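Local coordinates for protein probable hydrolase (Pseudomonas aeruginosa, PDB 3OM8) that probably hydrolyses esters or lactones such as 3-oxoadipate enol-lactone, using an alpha/beta-hydrolase fold, at residues A49-H53 and F54-R58; S67-P71 and G72-L76; E85-A89 and L90-R94; G104-G107 and Q108-L112. All blocks are in the same frame, centred on the assembly; numbering follows the deposited sequence. Where two conformers were deposited one is given.

Interaction 1 of 4, residues A49-H53 and F54-R58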
# COMPACT_ATOMS: atom_id res chain seq x y z
N ALA B 49 18.86 11.17 10.78
CA ALA B 49 18.24 9.90 11.14
C ALA B 49 18.98 8.70 10.56
O ALA B 49 19.14 7.67 11.22
CB ALA B 49 16.77 9.88 10.74
N LEU B 50 19.44 8.82 9.32
CA LEU B 50 20.11 7.69 8.67
C LEU B 50 21.45 7.37 9.33
O LEU B 50 21.78 6.21 9.52
CB LEU B 50 20.29 7.94 7.17
CG LEU B 50 19.02 7.87 6.33
CD1 LEU B 50 19.34 8.08 4.88
CD2 LEU B 50 18.34 6.52 6.53
N THR B 51 22.21 8.41 9.67
CA THR B 51 23.58 8.22 10.17
C THR B 51 23.62 7.80 11.62
O THR B 51 24.69 7.52 12.15
CB THR B 51 24.46 9.49 10.00
OG1 THR B 51 23.89 10.58 10.75
CG2 THR B 51 24.61 9.87 8.52
N ARG B 52 22.46 7.79 12.26
CA ARG B 52 22.35 7.27 13.63
C ARG B 52 22.68 5.78 13.64
O ARG B 52 23.22 5.28 14.61
CB ARG B 52 20.95 7.49 14.21
CG ARG B 52 20.77 8.81 14.93
CD ARG B 52 19.53 8.79 15.84
NE ARG B 52 18.61 9.88 15.51
CZ ARG B 52 17.50 9.75 14.77
NH1 ARG B 52 16.75 10.82 14.53
NH2 ARG B 52 17.15 8.57 14.28
N HIS B 53 22.37 5.11 12.54
CA HIS B 53 22.50 3.66 12.45
C HIS B 53 23.46 3.16 11.35
O HIS B 53 24.02 2.07 11.45
CB HIS B 53 21.12 3.06 12.24
CG HIS B 53 20.09 3.55 13.22
ND1 HIS B 53 19.82 2.91 14.41
CD2 HIS B 53 19.28 4.64 13.18
CE1 HIS B 53 18.88 3.57 15.06
NE2 HIS B 53 18.54 4.62 14.34
N PHE B 54 23.65 3.96 10.31
CA PHE B 54 24.45 3.50 9.17
C PHE B 54 25.51 4.50 8.74
O PHE B 54 25.38 5.69 8.99
CB PHE B 54 23.54 3.20 7.98
CG PHE B 54 22.43 2.24 8.29
CD1 PHE B 54 22.65 0.88 8.31
CD2 PHE B 54 21.15 2.72 8.58
CE1 PHE B 54 21.62 -0.01 8.61
CE2 PHE B 54 20.12 1.84 8.88
CZ PHE B 54 20.35 0.48 8.89
N ARG B 55 26.58 3.98 8.14
CA ARG B 55 27.50 4.81 7.40
C ARG B 55 26.86 5.04 6.05
O ARG B 55 26.57 4.09 5.32
CB ARG B 55 28.83 4.09 7.21
CG ARG B 55 29.97 4.99 6.80
CD ARG B 55 31.20 4.17 6.51
NE ARG B 55 32.40 5.00 6.44
CZ ARG B 55 33.55 4.58 5.95
NH1 ARG B 55 34.60 5.40 5.93
NH2 ARG B 55 33.65 3.35 5.47
N VAL B 56 26.60 6.30 5.72
CA VAL B 56 25.89 6.63 4.48
C VAL B 56 26.81 7.05 3.33
O VAL B 56 27.48 8.08 3.40
CB VAL B 56 24.82 7.72 4.73
CG1 VAL B 56 24.10 8.07 3.43
CG2 VAL B 56 23.83 7.24 5.78
N LEU B 57 26.83 6.24 2.28
CA LEU B 57 27.54 6.58 1.05
C LEU B 57 26.59 7.29 0.10
O LEU B 57 25.56 6.73 -0.26
CB LEU B 57 28.08 5.33 0.36
CG LEU B 57 28.57 5.53 -1.08
CD1 LEU B 57 29.89 6.27 -1.10
CD2 LEU B 57 28.72 4.19 -1.78
N ARG B 58 26.93 8.52 -0.27
CA ARG B 58 26.18 9.29 -1.27
C ARG B 58 27.08 9.63 -2.45
O ARG B 58 28.29 9.79 -2.29
CB ARG B 58 25.64 10.58 -0.65
CG ARG B 58 24.44 10.38 0.28
CD ARG B 58 23.90 11.72 0.73
NE ARG B 58 24.85 12.44 1.56
CZ ARG B 58 24.73 13.72 1.89
NH1 ARG B 58 23.71 14.44 1.44
NH2 ARG B 58 25.64 14.30 2.66
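Phe-54, just before strand 55-59, is tied back to the last turn of helix 47-51: its backbone N donates to Leu-50 O at 3.0 Å, lying in the carbonyl plane with an N-H...O angle of 148°. The same oxygen also accepts from His-53 N, at 3.3 Å, so two successive N-H groups grip a carbonyl in the last turn of the helix. Two carbon contacts accompany these bonds. Thr-51 CA approaches Phe-54 O at 3.3 Å in a CA-H...O contact, and His-53 CB lies over one face of the Phe-54 ring, 4.0 Å from its centroid, as a CH-pi contact. With CG of Phe-54 anti to its own carbonyl carbon (chi1 -54°), the ring folds back beside the preceding peptide, and Leu-50 O comes to its edge, near the ring plane. Two residues further on, CG2 of Val-56 touches both Leu-50 CB and Thr-51 CG2, 3.9 Å from each, the Thr-51 and Val-56 side chains crossing at about a right angle. Thr-51 OG1 turns instead to Leu-47 O, within the helix. Leu-261 and Leu-264 of helix 253-264 pack on Phe-54, and Leu-30 and Leu-32 of strand 29-33 on Phe-54 and Val-56, respectively. This is the helix-to-strand return of the beta-alpha-beta unit 29-33, 47-51, 55-59. Its chemistry implies a turn fixed by one doubly used carbonyl and a valine methyl on Leu-50 and Thr-51, with no charged pair across it.

Interaction 2 of 4, residues S67-P71 and G72-L76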
# COMPACT_ATOMS: atom_id res chain seq x y z
N SER B 67 29.76 15.38 -10.40
CA SER B 67 30.42 14.39 -11.23
C SER B 67 30.63 14.94 -12.65
O SER B 67 30.04 15.96 -13.02
CB SER B 67 29.60 13.09 -11.26
OG SER B 67 29.71 12.41 -10.02
N SER B 68 31.47 14.27 -13.43
CA SER B 68 31.75 14.70 -14.80
C SER B 68 30.62 14.23 -15.71
O SER B 68 29.79 13.43 -15.30
CB SER B 68 33.10 14.18 -15.28
OG SER B 68 33.14 12.76 -15.34
N VAL B 69 30.58 14.72 -16.94
CA VAL B 69 29.44 14.49 -17.82
C VAL B 69 29.85 13.85 -19.13
O VAL B 69 30.11 14.55 -20.11
CB VAL B 69 28.72 15.82 -18.15
CG1 VAL B 69 27.48 15.56 -18.98
CG2 VAL B 69 28.37 16.59 -16.86
N PRO B 70 29.92 12.52 -19.17
CA PRO B 70 30.13 11.86 -20.47
C PRO B 70 28.96 12.17 -21.41
O PRO B 70 27.88 12.55 -20.95
CB PRO B 70 30.15 10.37 -20.11
CG PRO B 70 30.55 10.34 -18.65
CD PRO B 70 29.92 11.56 -18.05
N PRO B 71 29.17 12.03 -22.73
CA PRO B 71 28.04 12.20 -23.65
C PRO B 71 27.11 11.01 -23.52
O PRO B 71 27.60 9.92 -23.23
CB PRO B 71 28.70 12.13 -25.03
CG PRO B 71 30.17 12.10 -24.79
CD PRO B 71 30.40 11.61 -23.43
N GLY B 72 25.81 11.19 -23.71
CA GLY B 72 24.88 10.07 -23.77
C GLY B 72 25.18 9.32 -25.06
O GLY B 72 25.96 9.79 -25.88
N PRO B 73 24.58 8.14 -25.24
CA PRO B 73 23.66 7.46 -24.33
C PRO B 73 24.43 6.80 -23.20
O PRO B 73 25.58 6.39 -23.41
CB PRO B 73 23.05 6.35 -25.20
CG PRO B 73 23.66 6.49 -26.57
CD PRO B 73 24.89 7.31 -26.41
N TYR B 74 23.82 6.73 -22.01
CA TYR B 74 24.30 5.87 -20.93
C TYR B 74 23.47 4.60 -20.96
O TYR B 74 22.28 4.66 -21.24
CB TYR B 74 24.12 6.53 -19.57
CG TYR B 74 24.68 7.93 -19.43
CD1 TYR B 74 25.71 8.38 -20.25
CD2 TYR B 74 24.19 8.78 -18.46
CE1 TYR B 74 26.22 9.66 -20.10
CE2 TYR B 74 24.69 10.05 -18.31
CZ TYR B 74 25.70 10.49 -19.13
OH TYR B 74 26.18 11.76 -18.95
N THR B 75 24.09 3.46 -20.70
CA THR B 75 23.33 2.23 -20.48
C THR B 75 23.05 2.04 -18.98
O THR B 75 23.78 2.57 -18.13
CB THR B 75 24.09 0.99 -20.95
OG1 THR B 75 25.24 0.81 -20.12
CG2 THR B 75 24.52 1.15 -22.40
N LEU B 76 22.00 1.30 -18.66
CA LEU B 76 21.69 0.98 -17.27
C LEU B 76 22.88 0.29 -16.62
O LEU B 76 23.30 0.63 -15.51
CB LEU B 76 20.44 0.10 -17.18
CG LEU B 76 19.97 -0.25 -15.76
CD1 LEU B 76 19.81 1.01 -14.91
CD2 LEU B 76 18.66 -1.05 -15.81
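Tyr-74 reaches back across a proline-rich turn and donates its OH to Pro-70 O, a 2.7 Å hydrogen bond between residues four apart. The hydroxyl oxygen sits 31° from the carbonyl plane. A second carbonyl lies close by without such a bond: Pro-71 O comes to the ring edge, 3.4 Å from Tyr-74 CE1, so two consecutive carbonyls border the same rim of the phenol.

Carbon contacts lie beside the bond. Pro-70 CB makes an apolar contact with Tyr-74 CE1 at 4.0 Å, the pyrrolidine and the tyrosine side chain crossing at about a right angle, and CG1 of Val-69 stands 4.0 Å from Tyr-74 OH. A chi1 of -52°, with CG beside the backbone N of Tyr-74, turns the ring back until its edge meets the carbonyls of Pro-70 and Pro-71. In the backbone, the peptide between Gly-72 and Pro-73 is cis, which probably helps the chain to turn back.

The turn belongs to the loop joining strand 55-59 to helix 76-90, where Thr-75 is the N-cap and its OG1 accepts from Arg-78 N. Helix 185-196 covers one side, with His-186 against Val-69 and Ser-191 against Tyr-74.

Interaction 3 of 4, residues E85-A89 and L90-R94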
# COMPACT_ATOMS: atom_id res chain seq x y z
N GLU B 85 31.95 0.14 -8.70
CA GLU B 85 33.32 0.67 -8.64
C GLU B 85 33.53 1.57 -7.43
O GLU B 85 34.64 1.63 -6.88
CB GLU B 85 33.70 1.39 -9.94
CG GLU B 85 33.71 0.49 -11.17
CD GLU B 85 34.30 1.17 -12.41
OE1 GLU B 85 35.17 2.06 -12.26
OE2 GLU B 85 33.90 0.80 -13.54
N LEU B 86 32.48 2.29 -7.02
CA LEU B 86 32.51 3.02 -5.76
C LEU B 86 32.73 2.06 -4.60
O LEU B 86 33.59 2.28 -3.73
CB LEU B 86 31.20 3.77 -5.54
CG LEU B 86 30.99 5.09 -6.27
CD1 LEU B 86 29.57 5.57 -6.01
CD2 LEU B 86 32.01 6.10 -5.79
N LEU B 87 31.96 0.98 -4.58
CA LEU B 87 32.07 0.00 -3.50
C LEU B 87 33.47 -0.59 -3.48
O LEU B 87 34.10 -0.68 -2.43
CB LEU B 87 31.00 -1.10 -3.61
CG LEU B 87 29.55 -0.64 -3.39
CD1 LEU B 87 28.57 -1.80 -3.47
CD2 LEU B 87 29.37 0.07 -2.06
N ASP B 88 33.98 -0.95 -4.66
CA ASP B 88 35.33 -1.49 -4.77
C ASP B 88 36.35 -0.51 -4.20
O ASP B 88 37.26 -0.90 -3.46
CB ASP B 88 35.68 -1.80 -6.24
CG ASP B 88 34.82 -2.92 -6.81
OD1 ASP B 88 34.85 -3.13 -8.05
OD2 ASP B 88 34.12 -3.58 -6.03
N ALA B 89 36.20 0.76 -4.54
CA ALA B 89 37.15 1.78 -4.10
C ALA B 89 37.13 1.90 -2.58
O ALA B 89 38.15 2.19 -1.97
CB ALA B 89 36.86 3.13 -4.76
N LEU B 90 35.96 1.69 -1.98
CA LEU B 90 35.82 1.78 -0.54
C LEU B 90 36.18 0.45 0.13
O LEU B 90 36.22 0.35 1.36
CB LEU B 90 34.39 2.17 -0.18
CG LEU B 90 33.98 3.55 -0.69
CD1 LEU B 90 32.50 3.77 -0.49
CD2 LEU B 90 34.78 4.60 0.05
N GLU B 91 36.45 -0.56 -0.69
CA GLU B 91 36.73 -1.90 -0.20
C GLU B 91 35.56 -2.44 0.61
O GLU B 91 35.74 -3.15 1.60
CB GLU B 91 38.02 -1.91 0.62
CG GLU B 91 39.24 -1.57 -0.21
CD GLU B 91 40.50 -1.45 0.61
OE1 GLU B 91 40.44 -0.86 1.71
OE2 GLU B 91 41.56 -1.93 0.15
N VAL B 92 34.35 -2.10 0.19
CA VAL B 92 33.15 -2.63 0.83
C VAL B 92 32.62 -3.82 0.04
O VAL B 92 32.27 -3.70 -1.14
CB VAL B 92 32.06 -1.55 0.98
CG1 VAL B 92 30.76 -2.17 1.49
CG2 VAL B 92 32.53 -0.47 1.94
N ARG B 93 32.55 -4.98 0.69
CA ARG B 93 32.05 -6.18 0.05
C ARG B 93 30.55 -6.08 -0.23
O ARG B 93 30.06 -6.59 -1.24
CB ARG B 93 32.35 -7.41 0.91
CG ARG B 93 31.90 -8.72 0.28
CD ARG B 93 32.43 -8.81 -1.15
NE ARG B 93 31.92 -9.97 -1.88
CZ ARG B 93 32.13 -10.18 -3.18
NH1 ARG B 93 32.83 -9.30 -3.89
NH2 ARG B 93 31.64 -11.26 -3.76
N ARG B 94 29.83 -5.40 0.65
CA ARG B 94 28.37 -5.48 0.62
C ARG B 94 27.72 -4.33 1.39
O ARG B 94 28.19 -3.93 2.45
CB ARG B 94 27.93 -6.83 1.17
CG ARG B 94 26.45 -7.09 1.08
CD ARG B 94 26.11 -8.49 1.60
NE ARG B 94 25.55 -9.30 0.52
CZ ARG B 94 24.60 -10.21 0.68
NH1 ARG B 94 24.15 -10.90 -0.37
NH2 ARG B 94 24.09 -10.44 1.89
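Leu-87 O is gripped by the chain that folds over the end of helix 76-90: Val-92 N donates to it at 3.0 Å with an N-H...O angle of 164°, and Leu-90 N adds a weak bond. Leu-90 N has its better partner one residue earlier, Leu-86 O, at 3.0 Å. Glu-91 N donates to Asp-88 O at 2.9 Å, but from above the carbonyl plane, 70° out of it and off the lone pairs. This is a Schellman motif, in which Glu-91, with positive phi, breaks the helix and the following N-H turns back into the last turn. Side chains follow the backbone bonds. CG of Leu-90 lies 3.3 Å from Leu-86 O, swung to the backbone-N side of its own residue by a chi1 of -63°. CB of Leu-87 approaches Val-92 O at 3.8 Å, and its CD2 faces Val-92 CB in a looser apolar contact of 4.4 Å. Leu-86 and Leu-90 both meet Tyr-19 of strand 16-22, and Leu-86 also reaches Tyr-59 on strand 55-59. Arg-117 NH2 joins the two segments, in a salt bridge to Asp-88 OD2 and hydrogen-bonded to Val-92 O.

Interaction 4 of 4, residues G104-G107 and Q108-L112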
# COMPACT_ATOMS: atom_id res chain seq x y z
N GLY B 104 16.49 4.02 -8.24
CA GLY B 104 15.76 2.79 -7.96
C GLY B 104 15.93 1.76 -9.07
O GLY B 104 15.93 0.55 -8.81
N ILE B 105 16.09 2.25 -10.30
CA ILE B 105 16.32 1.38 -11.46
C ILE B 105 17.73 0.80 -11.36
O ILE B 105 17.95 -0.39 -11.60
CB ILE B 105 16.14 2.13 -12.80
CG1 ILE B 105 14.78 2.83 -12.87
CG2 ILE B 105 16.26 1.16 -13.96
CD1 ILE B 105 14.52 3.51 -14.26
N VAL B 106 18.69 1.64 -10.99
CA VAL B 106 20.03 1.16 -10.68
C VAL B 106 19.96 0.08 -9.60
O VAL B 106 20.63 -0.95 -9.68
CB VAL B 106 20.96 2.30 -10.25
CG1 VAL B 106 22.33 1.75 -9.87
CG2 VAL B 106 21.09 3.33 -11.37
N GLY B 107 19.12 0.31 -8.59
CA GLY B 107 18.92 -0.67 -7.53
C GLY B 107 18.48 -2.02 -8.05
O GLY B 107 19.06 -3.05 -7.71
N GLN B 108 17.44 -2.03 -8.88
CA GLN B 108 16.94 -3.28 -9.42
C GLN B 108 18.02 -4.00 -10.23
O GLN B 108 18.14 -5.23 -10.15
CB GLN B 108 15.71 -3.04 -10.29
CG GLN B 108 14.52 -2.48 -9.53
CD GLN B 108 13.52 -1.82 -10.45
OE1 GLN B 108 12.82 -2.50 -11.20
NE2 GLN B 108 13.46 -0.50 -10.42
N TRP B 109 18.81 -3.23 -10.98
CA TRP B 109 19.91 -3.77 -11.77
C TRP B 109 20.98 -4.42 -10.89
O TRP B 109 21.43 -5.53 -11.18
CB TRP B 109 20.56 -2.68 -12.65
CG TRP B 109 21.54 -3.23 -13.65
CD1 TRP B 109 21.28 -3.60 -14.93
CD2 TRP B 109 22.94 -3.50 -13.43
NE1 TRP B 109 22.42 -4.08 -15.53
CE2 TRP B 109 23.45 -4.02 -14.63
CE3 TRP B 109 23.80 -3.34 -12.34
CZ2 TRP B 109 24.79 -4.39 -14.78
CZ3 TRP B 109 25.13 -3.71 -12.49
CH2 TRP B 109 25.61 -4.22 -13.69
N LEU B 110 21.39 -3.73 -9.83
CA LEU B 110 22.37 -4.29 -8.92
C LEU B 110 21.87 -5.61 -8.32
O LEU B 110 22.62 -6.57 -8.19
CB LEU B 110 22.74 -3.30 -7.83
CG LEU B 110 23.46 -2.05 -8.32
CD1 LEU B 110 23.42 -0.93 -7.29
CD2 LEU B 110 24.89 -2.40 -8.70
N ALA B 111 20.58 -5.66 -7.98
CA ALA B 111 20.02 -6.86 -7.38
C ALA B 111 20.02 -8.00 -8.38
O ALA B 111 20.14 -9.16 -8.02
CB ALA B 111 18.62 -6.60 -6.86
N LEU B 112 19.88 -7.66 -9.66
CA LEU B 112 19.86 -8.67 -10.71
C LEU B 112 21.26 -9.14 -11.11
O LEU B 112 21.46 -10.32 -11.39
CB LEU B 112 19.09 -8.17 -11.93
CG LEU B 112 17.57 -8.10 -11.78
CD1 LEU B 112 16.96 -7.28 -12.90
CD2 LEU B 112 16.99 -9.51 -11.77
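Gln-108 binds Gly-104 O twice, through its backbone N at 3.0 Å and through its side-chain NE2 at 3.1 Å. The two donors come from opposite faces of the carbonyl plane; NE2 stands 59° out of it, away from the lone pairs, while the oxygen lies close to the amide plane of Gln-108. A chi1 of -64° with an extended chain beyond CG carries the amide back along the helix to Gly-104, and NE2 also donates to Ser-127 O. This buried amide nitrogen thus has two carbonyl partners.

Gly-107, without a side chain, presents its carbonyl to Ala-111 N at 3.0 Å, and Ala-111 CB rests 3.7 Å from the same oxygen. Val-106 carries the next pair: its O accepts from Leu-110 N at 2.9 Å, nearly in line with the C=O, and its CG1 touches Leu-110 CD1 at 3.9 Å, the two side chains lying side by side and pointing the same way.

Helix 102-113 probably follows a nucleophile elbow, with Ser-101 the presumed nucleophile just before it. Val-106 and Leu-110 press on Phe-97 of strand 95-100, Gln-108 and Ala-111 face strand 118-124, and Trp-109 packs against helix 76-90.

How the interactions relate
All four interactions are local and follow in series along the chain; none nests within or crosses another. Interaction 1 closes the turn from helix 47-51 into strand 55-59, interaction 2 a turn in the loop leading to helix 76-90, interaction 3 the C-terminal end of that helix before strand 95-100, and interaction 4 lies inside helix 102-113. Two pairs touch. Leu-57 CD1 of interaction 1 packs on Leu-90 CD1 of interaction 3 at 3.7 Å, joining strand 55-59 to helix 76-90. Leu-76 of interaction 2 meets Ile-105 and Trp-109 of interaction 4, joining the start of helix 76-90 to helix 102-113. Helix 76-90 thus links the two pairs through its opposite ends.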